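Local structure of 2''-aminoglycoside nucleotidyltransferase (Klebsiella pneumoniae, 4WQK) at residues T4-L9 with G28-D33; F77-E80 with L85-C88; A97-I100 with G106-P109. The protein confers resistance to kanamycin, gentamicin, tobramycin and related aminoglycosides by transferring a nucleotidyl group to their 2''-hydroxyl in a magnesium-dependent reaction. All blocks are in the same frame, centred on the assembly; numbering follows the deposited sequence. Where two conformers were deposited one is given.

Interaction 1: T4-L9 with G28-D33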
loop_
_atom_site.group_PDB
_atom_site.type_symbol
_atom_site.label_atom_id
_atom_site.label_comp_id
_atom_site.label_asym_id
_atom_site.label_seq_id
_atom_site.Cartn_x
_atom_site.Cartn_y
_atom_site.Cartn_z
ATOM N N THR A 4 2.265 20.229 0.125
ATOM C CA THR A 4 1.822 19.159 -0.758
ATOM C C THR A 4 3.012 18.299 -1.140
ATOM O O THR A 4 3.028 17.676 -2.190
ATOM C CB THR A 4 1.162 19.717 -2.019
ATOM O OG1 THR A 4 2.085 20.601 -2.671
ATOM C CG2 THR A 4 -0.093 20.509 -1.638
ATOM N N THR A 5 4.017 18.292 -0.278
ATOM C CA THR A 5 5.244 17.555 -0.526
ATOM C C THR A 5 5.002 16.091 -0.899
ATOM O O THR A 5 5.552 15.613 -1.905
ATOM C CB THR A 5 6.172 17.656 0.707
ATOM O OG1 THR A 5 6.487 19.026 0.910
ATOM C CG2 THR A 5 7.484 16.882 0.514
ATOM N N GLN A 6 4.182 15.346 -0.150
ATOM C CA GLN A 6 4.008 13.929 -0.450
ATOM C C GLN A 6 3.257 13.723 -1.759
ATOM O O GLN A 6 3.593 12.819 -2.513
ATOM C CB GLN A 6 3.270 13.172 0.675
ATOM C CG GLN A 6 4.144 12.918 1.860
ATOM C CD GLN A 6 3.398 12.203 2.962
ATOM O OE1 GLN A 6 2.187 11.978 2.869
ATOM N NE2 GLN A 6 4.115 11.876 4.035
ATOM N N VAL A 7 2.249 14.554 -2.027
ATOM C CA VAL A 7 1.495 14.428 -3.288
ATOM C C VAL A 7 2.438 14.665 -4.463
ATOM O O VAL A 7 2.470 13.860 -5.412
ATOM C CB VAL A 7 0.307 15.409 -3.362
ATOM C CG1 VAL A 7 -0.262 15.473 -4.792
ATOM C CG2 VAL A 7 -0.806 14.954 -2.406
ATOM N N THR A 8 3.260 15.701 -4.372
ATOM C CA THR A 8 4.181 16.021 -5.461
ATOM C C THR A 8 5.161 14.861 -5.641
ATOM O O THR A 8 5.449 14.436 -6.776
ATOM C CB THR A 8 4.935 17.318 -5.182
ATOM O OG1 THR A 8 3.997 18.402 -5.131
ATOM C CG2 THR A 8 5.930 17.586 -6.288
ATOM N N LEU A 9 5.632 14.264 -4.531
ATOM C CA LEU A 9 6.552 13.139 -4.615
ATOM C C LEU A 9 5.914 11.890 -5.204
ATOM O O LEU A 9 6.524 11.206 -6.045
ATOM C CB LEU A 9 7.139 12.842 -3.222
ATOM C CG LEU A 9 8.110 11.656 -3.227
ATOM C CD1 LEU A 9 9.338 11.939 -4.096
ATOM C CD2 LEU A 9 8.548 11.434 -1.774
ATOM N N GLY A 28 -1.487 1.064 1.940
ATOM C CA GLY A 28 -1.635 1.685 3.235
ATOM C C GLY A 28 -2.550 2.906 3.228
ATOM O O GLY A 28 -3.534 2.959 2.501
ATOM N N GLY A 29 -2.228 3.881 4.072
ATOM C CA GLY A 29 -3.108 4.997 4.321
ATOM C C GLY A 29 -3.315 5.823 3.064
ATOM O O GLY A 29 -4.407 6.325 2.803
ATOM N N TRP A 30 -2.265 5.985 2.258
ATOM C CA TRP A 30 -2.453 6.710 1.003
ATOM C C TRP A 30 -3.364 5.948 0.026
ATOM O O TRP A 30 -4.061 6.579 -0.759
ATOM C CB TRP A 30 -1.095 7.006 0.335
ATOM C CG TRP A 30 -0.604 8.391 0.647
ATOM C CD1 TRP A 30 0.464 8.721 1.414
ATOM C CD2 TRP A 30 -1.204 9.617 0.224
ATOM N NE1 TRP A 30 0.590 10.097 1.467
ATOM C CE2 TRP A 30 -0.412 10.670 0.733
ATOM C CE3 TRP A 30 -2.316 9.922 -0.561
ATOM C CZ2 TRP A 30 -0.726 12.027 0.514
ATOM C CZ3 TRP A 30 -2.632 11.254 -0.780
ATOM C CH2 TRP A 30 -1.837 12.298 -0.236
ATOM N N ALA A 31 -3.385 4.608 0.100
ATOM C CA ALA A 31 -4.276 3.841 -0.794
ATOM C C ALA A 31 -5.723 4.071 -0.427
ATOM O O ALA A 31 -6.627 4.168 -1.318
ATOM C CB ALA A 31 -3.986 2.360 -0.747
ATOM N N ILE A 32 -5.993 4.165 0.882
ATOM C CA ILE A 32 -7.341 4.497 1.349
ATOM C C ILE A 32 -7.772 5.875 0.804
ATOM O O ILE A 32 -8.854 6.008 0.237
ATOM C CB ILE A 32 -7.414 4.479 2.900
ATOM C CG1 ILE A 32 -7.085 3.060 3.397
ATOM C CG2 ILE A 32 -8.781 4.985 3.412
ATOM C CD1 ILE A 32 -6.916 2.976 4.910
ATOM N N ASP A 33 -6.908 6.874 0.944
ATOM C CA ASP A 33 -7.249 8.226 0.482
ATOM C C ASP A 33 -7.365 8.254 -1.035
ATOM O O ASP A 33 -8.254 8.948 -1.547
ATOM C CB ASP A 33 -6.210 9.239 0.961
ATOM C CG ASP A 33 -6.384 9.605 2.430
ATOM O OD1 ASP A 33 -7.212 8.969 3.166
ATOM O OD2 ASP A 33 -5.703 10.561 2.874
#
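Gln6 and Trp30 are brought together by the way the glutamine side chain leaves its helix: CG of Gln6 lies opposite the carbonyl carbon (chi1 -76°) and the chain runs on extended (chi2 179°), carrying the amide to the edge of the indole. There Trp30 NE1 gives its proton to Gln6 OE1 over 2.8 Å, the N-H pointing at the oxygen with an angle of 160°, which satisfies the buried indole N-H. The acceptor lies close to the plane of the indole, but the donor stands above the amide's carbonyl plane and not on a lone pair; amide and indole planes are steeply inclined to each other. The next residue, Val7, offers its CG2 methyl obliquely to the six-membered ring, 3.6 Å from Trp30 CH2.

Helices 5-19 and 28-36 belong to the N-terminal domain of a nucleotidyltransferase fold, and they touch here through side chains alone, the indole spanning the gap to Gln6 and Val7, with the nearest CA atoms, those of Val7 and Trp30, 9.7 Å apart. An N-H on the oxygen and acceptors at the nitrogen settle which end of the amide is which. His43 fills in beside the contact: its ring meets that of Trp30, and its carbonyl accepts from Gln6 NE2, which also bonds to Glu84.

Interaction 2: F77-E80 with L85-C88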
loop_
_atom_site.group_PDB
_atom_site.type_symbol
_atom_site.label_atom_id
_atom_site.label_comp_id
_atom_site.label_asym_id
_atom_site.label_seq_id
_atom_site.Cartn_x
_atom_site.Cartn_y
_atom_site.Cartn_z
ATOM N N PHE A 77 11.551 -2.938 1.814
ATOM C CA PHE A 77 12.622 -2.024 2.192
ATOM C C PHE A 77 12.025 -0.642 2.433
ATOM O O PHE A 77 10.922 -0.368 1.935
ATOM C CB PHE A 77 13.734 -1.978 1.115
ATOM C CG PHE A 77 13.305 -1.387 -0.229
ATOM C CD1 PHE A 77 13.404 -0.022 -0.465
ATOM C CD2 PHE A 77 12.796 -2.190 -1.237
ATOM C CE1 PHE A 77 13.038 0.520 -1.688
ATOM C CE2 PHE A 77 12.407 -1.642 -2.457
ATOM C CZ PHE A 77 12.535 -0.287 -2.676
ATOM N N LEU A 78 12.735 0.183 3.202
ATOM C CA LEU A 78 12.411 1.607 3.417
ATOM C C LEU A 78 13.381 2.430 2.607
ATOM O O LEU A 78 14.587 2.134 2.560
ATOM C CB LEU A 78 12.492 2.023 4.897
ATOM C CG LEU A 78 11.709 1.141 5.865
ATOM C CD1 LEU A 78 11.933 1.599 7.334
ATOM C CD2 LEU A 78 10.232 1.112 5.482
ATOM N N ALA A 79 12.844 3.434 1.918
ATOM C CA ALA A 79 13.680 4.408 1.223
ATOM C C ALA A 79 13.343 5.805 1.706
ATOM O O ALA A 79 12.240 6.057 2.221
ATOM C CB ALA A 79 13.458 4.320 -0.264
ATOM N N GLU A 80 14.307 6.714 1.606
ATOM C CA GLU A 80 14.019 8.108 1.905
ATOM C C GLU A 80 14.350 8.963 0.699
ATOM O O GLU A 80 15.335 8.736 0.012
ATOM C CB GLU A 80 14.788 8.613 3.143
ATOM C CG GLU A 80 16.284 8.561 3.047
ATOM C CD GLU A 80 16.955 9.192 4.260
ATOM O OE1 GLU A 80 16.694 8.744 5.405
ATOM O OE2 GLU A 80 17.733 10.155 4.062
ATOM N N LEU A 85 9.579 9.372 3.621
ATOM C CA LEU A 85 9.840 7.942 3.707
ATOM C C LEU A 85 8.923 7.163 2.781
ATOM O O LEU A 85 7.729 7.443 2.689
ATOM C CB LEU A 85 9.661 7.448 5.150
ATOM C CG LEU A 85 10.884 7.205 6.042
ATOM C CD1 LEU A 85 12.167 7.833 5.501
ATOM C CD2 LEU A 85 10.593 7.700 7.448
ATOM N N LEU A 86 9.511 6.201 2.085
ATOM C CA LEU A 86 8.793 5.237 1.267
ATOM C C LEU A 86 8.880 3.851 1.895
ATOM O O LEU A 86 9.988 3.331 2.116
ATOM C CB LEU A 86 9.388 5.147 -0.133
ATOM C CG LEU A 86 9.564 6.401 -0.959
ATOM C CD1 LEU A 86 10.004 5.971 -2.349
ATOM C CD2 LEU A 86 8.244 7.141 -0.978
ATOM N N ASP A 87 7.734 3.229 2.109
ATOM C CA ASP A 87 7.680 1.889 2.740
ATOM C C ASP A 87 7.268 0.917 1.645
ATOM O O ASP A 87 6.109 0.909 1.239
ATOM C CB ASP A 87 6.679 1.924 3.896
ATOM C CG ASP A 87 6.539 0.595 4.626
ATOM O OD1 ASP A 87 7.108 -0.414 4.197
ATOM O OD2 ASP A 87 5.814 0.586 5.654
ATOM N N CYS A 88 8.228 0.143 1.141
ATOM C CA CYS A 88 8.055 -0.556 -0.108
ATOM C C CYS A 88 7.985 -2.076 0.079
ATOM O O CYS A 88 8.856 -2.637 0.740
ATOM C CB CYS A 88 9.229 -0.227 -1.031
ATOM S SG CYS A 88 9.338 1.509 -1.451
#
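The pairing of Phe77-Glu80 with Leu85-Cys88 is an antiparallel beta ladder, the body of a hairpin in the mixed sheet of the N-terminal domain. Two hydrogen-bonded pairs carry it. Phe77 and Cys88 exchange N-H and carbonyl in both directions, and Ala79 with Leu86 does the same, the bond from Leu86 N to Ala79 O being short at 2.7 Å and almost straight at 178°. Between these rungs the CA of Leu78 approaches Leu86 O to 3.2 Å in a CA-H...O contact.

Side chains alternate between the two faces. On that of Phe77, Ala79, Leu86 and Cys88, the phenyl ring folds over its cross-strand partner because chi1 of 66° sets CG between the backbone N and the carbonyl carbon. Cys88 CB sits over one ring face, 3.8 Å from the centroid, as a CH-pi contact, while SG meets the ring obliquely. On the other face Leu78 CD2 lies alongside the carboxylate of Asp87, 3.7 Å from OD1. The second oxygen, OD2, binds a magnesium ion that Asp45 and Asp47 also ligate; Asp87 is the probable proton acceptor.

Helix 55-64 covers the Phe77 face through Leu58 and Val62, strand 68-73 continues the sheet beside Leu78 and Glu80, and strand 46-51 flanks Leu85 and Asp87 on the other side.

Interaction 3: A97-I100 with G106-P109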
loop_
_atom_site.group_PDB
_atom_site.type_symbol
_atom_site.label_atom_id
_atom_site.label_comp_id
_atom_site.label_asym_id
_atom_site.label_seq_id
_atom_site.Cartn_x
_atom_site.Cartn_y
_atom_site.Cartn_z
ATOM N N ALA A 97 -1.874 -11.797 -12.544
ATOM C CA ALA A 97 -1.721 -10.539 -11.823
ATOM C C ALA A 97 -0.589 -10.664 -10.845
ATOM O O ALA A 97 -0.202 -11.788 -10.479
ATOM C CB ALA A 97 -3.037 -10.174 -11.037
ATOM N N TYR A 98 -0.092 -9.527 -10.370
ATOM C CA TYR A 98 0.833 -9.489 -9.228
ATOM C C TYR A 98 0.042 -9.692 -7.945
ATOM O O TYR A 98 -1.083 -9.202 -7.825
ATOM C CB TYR A 98 1.579 -8.146 -9.184
ATOM C CG TYR A 98 2.650 -8.049 -10.250
ATOM C CD1 TYR A 98 3.900 -8.637 -10.047
ATOM C CD2 TYR A 98 2.394 -7.391 -11.461
ATOM C CE1 TYR A 98 4.886 -8.605 -11.026
ATOM C CE2 TYR A 98 3.379 -7.332 -12.449
ATOM C CZ TYR A 98 4.617 -7.932 -12.235
ATOM O OH TYR A 98 5.593 -7.859 -13.198
ATOM N N GLU A 99 0.643 -10.385 -6.985
ATOM C CA GLU A 99 -0.012 -10.603 -5.699
ATOM C C GLU A 99 0.968 -10.433 -4.560
ATOM O O GLU A 99 2.076 -10.929 -4.596
ATOM C CB GLU A 99 -0.648 -12.006 -5.577
ATOM C CG GLU A 99 -1.815 -12.252 -6.541
ATOM C CD GLU A 99 -3.080 -11.451 -6.194
ATOM O OE1 GLU A 99 -3.190 -10.928 -5.056
ATOM O OE2 GLU A 99 -4.013 -11.434 -7.052
ATOM N N ILE A 100 0.500 -9.762 -3.526
ATOM C CA ILE A 100 1.227 -9.713 -2.252
ATOM C C ILE A 100 1.153 -11.101 -1.636
ATOM O O ILE A 100 0.087 -11.688 -1.611
ATOM C CB ILE A 100 0.595 -8.635 -1.336
ATOM C CG1 ILE A 100 0.789 -7.257 -1.952
ATOM C CG2 ILE A 100 1.230 -8.661 0.048
ATOM C CD1 ILE A 100 -0.022 -6.180 -1.242
ATOM N N GLY A 106 -6.397 -10.647 -5.827
ATOM C CA GLY A 106 -6.888 -9.348 -6.290
ATOM C C GLY A 106 -6.187 -8.197 -5.599
ATOM O O GLY A 106 -6.633 -7.035 -5.701
ATOM N N SER A 107 -5.092 -8.467 -4.892
ATOM C CA SER A 107 -4.441 -7.441 -4.094
ATOM C C SER A 107 -3.841 -6.292 -4.907
ATOM O O SER A 107 -3.694 -5.198 -4.378
ATOM C CB SER A 107 -3.340 -8.062 -3.187
ATOM O OG SER A 107 -2.324 -8.706 -3.943
ATOM N N CYS A 108 -3.523 -6.563 -6.181
ATOM C CA CYS A 108 -2.824 -5.581 -7.014
ATOM C C CYS A 108 -3.575 -5.450 -8.327
ATOM O O CYS A 108 -3.124 -5.952 -9.351
ATOM C CB CYS A 108 -1.365 -6.033 -7.283
ATOM S SG CYS A 108 -0.350 -6.101 -5.791
ATOM N N PRO A 109 -4.734 -4.791 -8.328
ATOM C CA PRO A 109 -5.563 -4.771 -9.560
ATOM C C PRO A 109 -4.887 -3.980 -10.693
ATOM O O PRO A 109 -4.220 -2.954 -10.433
ATOM C CB PRO A 109 -6.862 -4.059 -9.118
ATOM C CG PRO A 109 -6.572 -3.467 -7.772
ATOM C CD PRO A 109 -5.383 -4.150 -7.170
HETATM O O HOH W 1 -3.807 -8.795 -7.977
HETATM O O HOH W 2 -1.203 -6.986 -11.068
#
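Tyr98 meets Cys108 mainly through its backbone: its carbonyl O lies 3.2 Å from Cys108 CB, and the two CB atoms touch more loosely. Its ring leads away, to a hydrogen bond between OH and Glu53 and an edge-to-face meeting with Trp93. Two waters bridge the remaining backbone. One accepts from Tyr98 N and donates to Cys108 O; the other donates to Tyr98 O and accepts from Cys108 N, with a weaker bond to Glu99 OE2. Water thus mediates between two backbones that make no direct peptide-to-peptide hydrogen bond here.

Glu99 follows, and its side chain accepts three of the four direct hydrogen bonds across the contact. Bent at chi2 (-70°), it brings its carboxylate across to the start of Gly106-Pro109. OE2 accepts from Gly106 N at 2.8 Å on its syn lone pair, nearly straight at 169°. OE1 is gripped twice by Ser107, both donors coming from the same face of the carboxylate: the backbone N at 3.1 Å from the syn side, and OG at 2.6 Å from well above the plane. Three donors on two oxygens, with the weak water bond besides, hold the group's rotation, and would be expected to favour its charged form.

Ile100 completes the chain of bonds. Its N-H reaches Ser107 OG at 3.0 Å, so that hydroxyl accepts from Ile100 while donating to Glu99, a relay made possible by chi1 of 61°, which turns OG back toward the strand. Ile100 CG1 rests near Cys108 SG, and both side chains also touch Thr49 and Asn124.

A carboxylate receiving successive backbone N-H groups, with a serine hydroxyl tying in the strand, closes this loop at the beginning of the C-terminal domain, next to Ala101, which binds kanamycin A in the cleft between the two domains.

Overall arrangement
Interactions 1, 2 and 3 follow one another along the chain, each closing before the next opens. The first two belong to the N-terminal domain, their centres about 13 Å apart, and both lie near the magnesium site: the Trp30 side chain lies about 7 Å from a bound ion, and Asp87 of interaction 2 binds one directly. Interaction 3 opens the C-terminal domain, its centre about 20 Å from those of the others and across the chain's centre from interaction 1. Strand 84-93, which carries one side of interaction 2, pairs with strand 98-99 of interaction 3, so one sheet spans the domain boundary, linking the metal-binding hairpin to the strand just before Ala101, which binds kanamycin A.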